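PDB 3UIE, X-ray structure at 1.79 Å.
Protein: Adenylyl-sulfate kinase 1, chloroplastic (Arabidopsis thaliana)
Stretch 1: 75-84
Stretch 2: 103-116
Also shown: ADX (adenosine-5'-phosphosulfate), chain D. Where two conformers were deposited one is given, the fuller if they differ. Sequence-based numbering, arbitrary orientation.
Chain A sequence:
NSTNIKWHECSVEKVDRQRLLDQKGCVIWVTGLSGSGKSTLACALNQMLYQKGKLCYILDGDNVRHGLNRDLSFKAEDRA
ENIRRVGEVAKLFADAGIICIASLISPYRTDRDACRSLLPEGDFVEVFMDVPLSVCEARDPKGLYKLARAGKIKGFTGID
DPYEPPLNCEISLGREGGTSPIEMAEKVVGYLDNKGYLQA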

# COMPACT_ATOMS: atom_id res chain seq x y z
N LYS A 75 -18.00 9.85 -9.75
CA LYS A 75 -17.85 11.01 -10.61
C LYS A 75 -16.47 10.91 -11.27
O LYS A 75 -15.57 10.27 -10.74
CB LYS A 75 -17.95 12.29 -9.79
CG LYS A 75 -19.28 12.43 -9.06
CD LYS A 75 -19.22 13.51 -8.00
CE LYS A 75 -20.39 13.41 -7.04
NZ LYS A 75 -20.26 14.36 -5.90
N ALA A 76 -16.31 11.54 -12.43
CA ALA A 76 -15.08 11.36 -13.21
C ALA A 76 -13.85 11.74 -12.40
O ALA A 76 -12.82 11.06 -12.45
CB ALA A 76 -15.15 12.17 -14.50
N GLU A 77 -13.93 12.83 -11.65
CA GLU A 77 -12.77 13.29 -10.89
C GLU A 77 -12.39 12.29 -9.80
O GLU A 77 -11.22 12.17 -9.43
CB GLU A 77 -13.03 14.67 -10.28
CG GLU A 77 -13.74 15.65 -11.20
CD GLU A 77 -15.22 15.34 -11.33
OE1 GLU A 77 -15.79 14.76 -10.39
OE2 GLU A 77 -15.82 15.67 -12.38
N ASP A 78 -13.39 11.58 -9.28
CA ASP A 78 -13.16 10.63 -8.21
C ASP A 78 -12.63 9.32 -8.77
O ASP A 78 -11.88 8.62 -8.08
CB ASP A 78 -14.43 10.41 -7.38
CG ASP A 78 -14.64 11.49 -6.31
OD1 ASP A 78 -13.96 12.54 -6.37
OD2 ASP A 78 -15.48 11.28 -5.41
N ARG A 79 -13.01 8.98 -10.00
CA ARG A 79 -12.40 7.84 -10.68
C ARG A 79 -10.90 8.10 -10.91
O ARG A 79 -10.07 7.21 -10.70
CB ARG A 79 -13.08 7.55 -12.02
CG ARG A 79 -14.47 6.93 -11.92
CD ARG A 79 -14.94 6.46 -13.29
NE ARG A 79 -16.38 6.27 -13.38
CZ ARG A 79 -16.98 5.08 -13.48
NH1 ARG A 79 -16.26 3.96 -13.49
NH2 ARG A 79 -18.31 5.02 -13.58
N ALA A 80 -10.57 9.31 -11.33
CA ALA A 80 -9.17 9.68 -11.53
C ALA A 80 -8.36 9.58 -10.22
O ALA A 80 -7.24 9.06 -10.20
CB ALA A 80 -9.06 11.08 -12.13
N GLU A 81 -8.94 10.08 -9.13
CA GLU A 81 -8.28 10.01 -7.82
C GLU A 81 -8.17 8.56 -7.34
O GLU A 81 -7.15 8.16 -6.78
CB GLU A 81 -9.03 10.86 -6.79
CG GLU A 81 -8.42 10.83 -5.39
CD GLU A 81 -7.04 11.46 -5.33
OE1 GLU A 81 -6.53 11.97 -6.36
OE2 GLU A 81 -6.46 11.45 -4.23
N ASN A 82 -9.21 7.78 -7.58
CA ASN A 82 -9.20 6.36 -7.25
C ASN A 82 -8.02 5.67 -7.93
O ASN A 82 -7.25 4.96 -7.30
CB ASN A 82 -10.52 5.72 -7.71
CG ASN A 82 -10.62 4.25 -7.37
OD1 ASN A 82 -10.37 3.84 -6.23
ND2 ASN A 82 -10.99 3.44 -8.35
N ILE A 83 -7.89 5.89 -9.24
CA ILE A 83 -6.82 5.30 -10.04
C ILE A 83 -5.47 5.81 -9.58
O ILE A 83 -4.51 5.06 -9.44
CB ILE A 83 -7.02 5.64 -11.55
CG1 ILE A 83 -8.30 4.99 -12.09
CG2 ILE A 83 -5.78 5.24 -12.36
CD1 ILE A 83 -8.80 5.62 -13.42
N ARG A 84 -5.39 7.12 -9.35
CA ARG A 84 -4.14 7.72 -8.92
C ARG A 84 -3.64 7.08 -7.63
O ARG A 84 -2.48 6.70 -7.54
CB ARG A 84 -4.31 9.23 -8.71
CG ARG A 84 -3.00 9.91 -8.33
CD ARG A 84 -3.21 11.32 -7.81
NE ARG A 84 -3.75 11.37 -6.45
CZ ARG A 84 -3.02 11.28 -5.34
NH1 ARG A 84 -1.70 11.11 -5.41
NH2 ARG A 84 -3.61 11.35 -4.15
SB ADX D . -13.00 2.82 -11.36
O1B ADX D . -12.92 3.87 -10.39
O2B ADX D . -13.58 3.37 -12.61
O3B ADX D . -11.66 2.28 -11.68
PA ADX D . -13.59 0.61 -9.79
O1A ADX D . -12.79 1.19 -8.66
O2A ADX D . -12.93 -0.63 -10.38
O3A ADX D . -13.91 1.72 -10.89
O5' ADX D . -15.00 0.22 -9.20
C5' ADX D . -15.86 -0.58 -9.95
C4' ADX D . -16.84 -1.31 -9.20
O4' ADX D . -17.74 -0.40 -8.58
C3' ADX D . -17.64 -2.15 -10.13
O3' ADX D . -17.55 -3.48 -9.72
C2' ADX D . -18.98 -1.77 -9.97
O2' ADX D . -19.60 -2.85 -9.35
C1' ADX D . -19.04 -0.65 -9.01
N9 ADX D . -19.71 0.50 -9.57
C8 ADX D . -20.64 1.25 -8.94
N7 ADX D . -20.97 2.28 -9.73
C5 ADX D . -20.25 2.19 -10.87
C6 ADX D . -20.16 2.96 -12.05
N6 ADX D . -20.96 4.13 -12.19
N1 ADX D . -19.32 2.58 -13.04
C2 ADX D . -18.56 1.48 -12.90
N3 ADX D . -18.61 0.72 -11.78
C4 ADX D . -19.44 1.05 -10.76
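Stretch 2 103-116: SLISPYRTDRDACR

Stretch 2 begins as an extended segment at Ser103 and Leu104 (phi/psi -138/147° at Leu104), turns through Ile105 and Ser106, and enters a helix at Arg109 with Tyr108 as N-cap. Ser106 has positive phi (38/66°), a left-handed backbone conformation. The helix 109-116 runs nearly parallel to helix 76-84: the N-to-C directions differ by 19° (signed crossing angle -19°), and the axes approach to 9.4 Å. The register is marked by two close CA pairs, Ala80 CA to Asp111 CA at 6.1 Å and Ile83 CA to Ser106 CA at 6.2 Å.

Ile83 is the centre of the packing, with 125 Å² covered by stretch 2. Its CA-to-CB bond points toward that stretch, and the m, t rotamer (-65°, 162°) places Ile83 CD1 3.6 Å from Ser106 CA and 4.1 Å from Pro107 CD. Ile83 CG2 lies 3.6 Å from Cys115 SG and 3.7 Å from Asp111 O; Ile83 CD1 also comes to 3.8 Å from Asp111 CB. Leu104, whose chi1 of -95° falls between wells, brings CD2 to 4.3 Å from Ile83 CG1 and 3.6 Å from Asn82 ND2.

At the N-terminal end, the Tyr108 CA-to-CB bond points toward stretch 1, and with chi1 m (-49°) its OH reaches Ala76 and Arg79. Tyr108 OH is 3.5 Å from both Ala76 CB and Arg79 CD. Ala80 CB lies 3.5 Å from Asp111 OD2. Asp111, also m (-62°), turns its carboxylate to this helix, where a water donates to both Ala80 O (3.0 Å) and Asp111 OD1 (2.6 Å). No direct hydrogen bond crosses between the stretches.

The ligand supplies a further link. Arg79, m with chi2 and chi3 both t, is extended along Pro107 (Arg79 CD to Pro107 CG, 3.9 Å), which carries Arg79 NH1 to 2.9 Å from ADX O2B, a hydrogen bond; ADX N1 lies at the edge of the guanidinium, 2.7 Å from Arg79 NH2. The t rotamer of Asn82 (-178°) brings the end of a sideways-pointing side chain nearer to stretch 2 and lets ND2 donate to ADX O1B at 2.8 Å. From stretch 2 the donors are backbone amides, Ile105 N to ADX O2A (2.9 Å) and Ser106 N to ADX O3B (2.8 Å).

Internal bonds brace the turn: Ser106 OG, at chi1 47° (p), donates to Leu104 O at 2.9 Å, and Arg112 NH1 donates to Ser106 O at 2.8 Å.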

# COMPACT_ATOMS: atom_id res chain seq x y z
N SER A 103 -6.68 -4.54 -10.00
CA SER A 103 -7.85 -4.93 -10.79
C SER A 103 -8.95 -3.89 -10.62
O SER A 103 -9.73 -3.98 -9.69
CB SER A 103 -8.35 -6.30 -10.33
OG SER A 103 -9.61 -6.65 -10.90
N LEU A 104 -8.97 -2.89 -11.50
CA LEU A 104 -9.89 -1.76 -11.40
C LEU A 104 -10.38 -1.50 -12.81
O LEU A 104 -9.62 -1.69 -13.76
CB LEU A 104 -9.12 -0.51 -10.97
CG LEU A 104 -8.94 0.04 -9.57
CD1 LEU A 104 -8.06 -0.86 -8.72
CD2 LEU A 104 -8.32 1.42 -9.70
N ILE A 105 -11.63 -1.05 -12.95
CA ILE A 105 -12.12 -0.67 -14.28
C ILE A 105 -11.15 0.31 -14.93
O ILE A 105 -10.80 0.17 -16.10
CB ILE A 105 -13.55 -0.07 -14.23
CG1 ILE A 105 -14.54 -1.12 -13.73
CG2 ILE A 105 -13.97 0.44 -15.62
CD1 ILE A 105 -15.97 -0.60 -13.56
N SER A 106 -10.72 1.30 -14.15
CA SER A 106 -9.75 2.33 -14.59
C SER A 106 -9.96 2.76 -16.04
O SER A 106 -9.12 2.52 -16.89
CB SER A 106 -8.31 1.86 -14.35
OG SER A 106 -8.09 0.53 -14.79
N PRO A 107 -11.10 3.41 -16.31
CA PRO A 107 -11.56 3.62 -17.69
C PRO A 107 -10.76 4.65 -18.49
O PRO A 107 -10.79 4.60 -19.70
CB PRO A 107 -13.01 4.11 -17.50
CG PRO A 107 -13.00 4.76 -16.15
CD PRO A 107 -12.05 3.94 -15.32
N TYR A 108 -10.07 5.57 -17.82
CA TYR A 108 -9.43 6.69 -18.49
C TYR A 108 -7.96 6.43 -18.81
O TYR A 108 -7.15 6.11 -17.94
CB TYR A 108 -9.58 7.96 -17.65
CG TYR A 108 -11.00 8.21 -17.18
CD1 TYR A 108 -12.09 7.95 -18.00
CD2 TYR A 108 -11.25 8.69 -15.90
CE1 TYR A 108 -13.40 8.18 -17.56
CE2 TYR A 108 -12.54 8.92 -15.46
CZ TYR A 108 -13.61 8.66 -16.28
OH TYR A 108 -14.88 8.90 -15.81
N ARG A 109 -7.63 6.58 -20.08
CA ARG A 109 -6.31 6.29 -20.61
C ARG A 109 -5.26 7.17 -19.94
O ARG A 109 -4.20 6.70 -19.52
CB ARG A 109 -6.37 6.56 -22.13
CG ARG A 109 -5.23 6.05 -22.96
CD ARG A 109 -5.54 6.24 -24.47
NE ARG A 109 -6.53 5.28 -24.94
CZ ARG A 109 -7.62 5.58 -25.65
NH1 ARG A 109 -7.89 6.83 -25.99
NH2 ARG A 109 -8.44 4.62 -26.02
N THR A 110 -5.56 8.46 -19.83
CA THR A 110 -4.63 9.41 -19.22
C THR A 110 -4.28 9.01 -17.78
O THR A 110 -3.14 9.19 -17.34
CB THR A 110 -5.19 10.86 -19.24
OG1 THR A 110 -4.20 11.78 -18.76
CG2 THR A 110 -6.45 10.97 -18.38
N ASP A 111 -5.26 8.49 -17.05
CA ASP A 111 -5.01 8.11 -15.66
C ASP A 111 -4.23 6.81 -15.53
O ASP A 111 -3.34 6.72 -14.69
CB ASP A 111 -6.31 8.05 -14.86
CG ASP A 111 -7.01 9.39 -14.80
OD1 ASP A 111 -6.32 10.39 -14.51
OD2 ASP A 111 -8.22 9.44 -15.07
N ARG A 112 -4.53 5.82 -16.37
CA ARG A 112 -3.69 4.62 -16.38
C ARG A 112 -2.27 4.95 -16.83
O ARG A 112 -1.31 4.39 -16.29
CB ARG A 112 -4.26 3.51 -17.26
CG ARG A 112 -5.64 3.02 -16.87
CD ARG A 112 -5.98 1.72 -17.64
NE ARG A 112 -5.80 1.89 -19.09
CZ ARG A 112 -6.76 2.28 -19.92
NH1 ARG A 112 -7.99 2.53 -19.46
NH2 ARG A 112 -6.49 2.42 -21.22
N ASP A 113 -2.11 5.83 -17.81
CA ASP A 113 -0.77 6.19 -18.28
C ASP A 113 0.04 6.87 -17.18
O ASP A 113 1.27 6.70 -17.10
CB ASP A 113 -0.82 7.08 -19.53
CG ASP A 113 -1.41 6.35 -20.74
OD1 ASP A 113 -1.53 5.10 -20.72
OD2 ASP A 113 -1.75 7.04 -21.71
N ALA A 114 -0.63 7.65 -16.34
CA ALA A 114 0.07 8.31 -15.24
C ALA A 114 0.56 7.29 -14.21
O ALA A 114 1.63 7.45 -13.64
CB ALA A 114 -0.81 9.36 -14.59
N CYS A 115 -0.20 6.22 -14.00
CA CYS A 115 0.24 5.16 -13.10
C CYS A 115 1.48 4.49 -13.66
O CYS A 115 2.42 4.17 -12.93
CB CYS A 115 -0.85 4.11 -12.89
SG CYS A 115 -2.27 4.75 -12.02
N ARG A 116 1.48 4.27 -14.98
CA ARG A 116 2.65 3.70 -15.65
C ARG A 116 3.89 4.56 -15.47
O ARG A 116 4.99 4.04 -15.26
CB ARG A 116 2.35 3.50 -17.16
CG ARG A 116 3.57 3.10 -17.99
CD ARG A 116 3.22 2.98 -19.49
NE ARG A 116 2.22 1.95 -19.80
CZ ARG A 116 2.51 0.68 -20.09
NH1 ARG A 116 3.76 0.25 -20.07
NH2 ARG A 116 1.53 -0.18 -20.36
O HOH W 1 -5.24 9.86 -12.25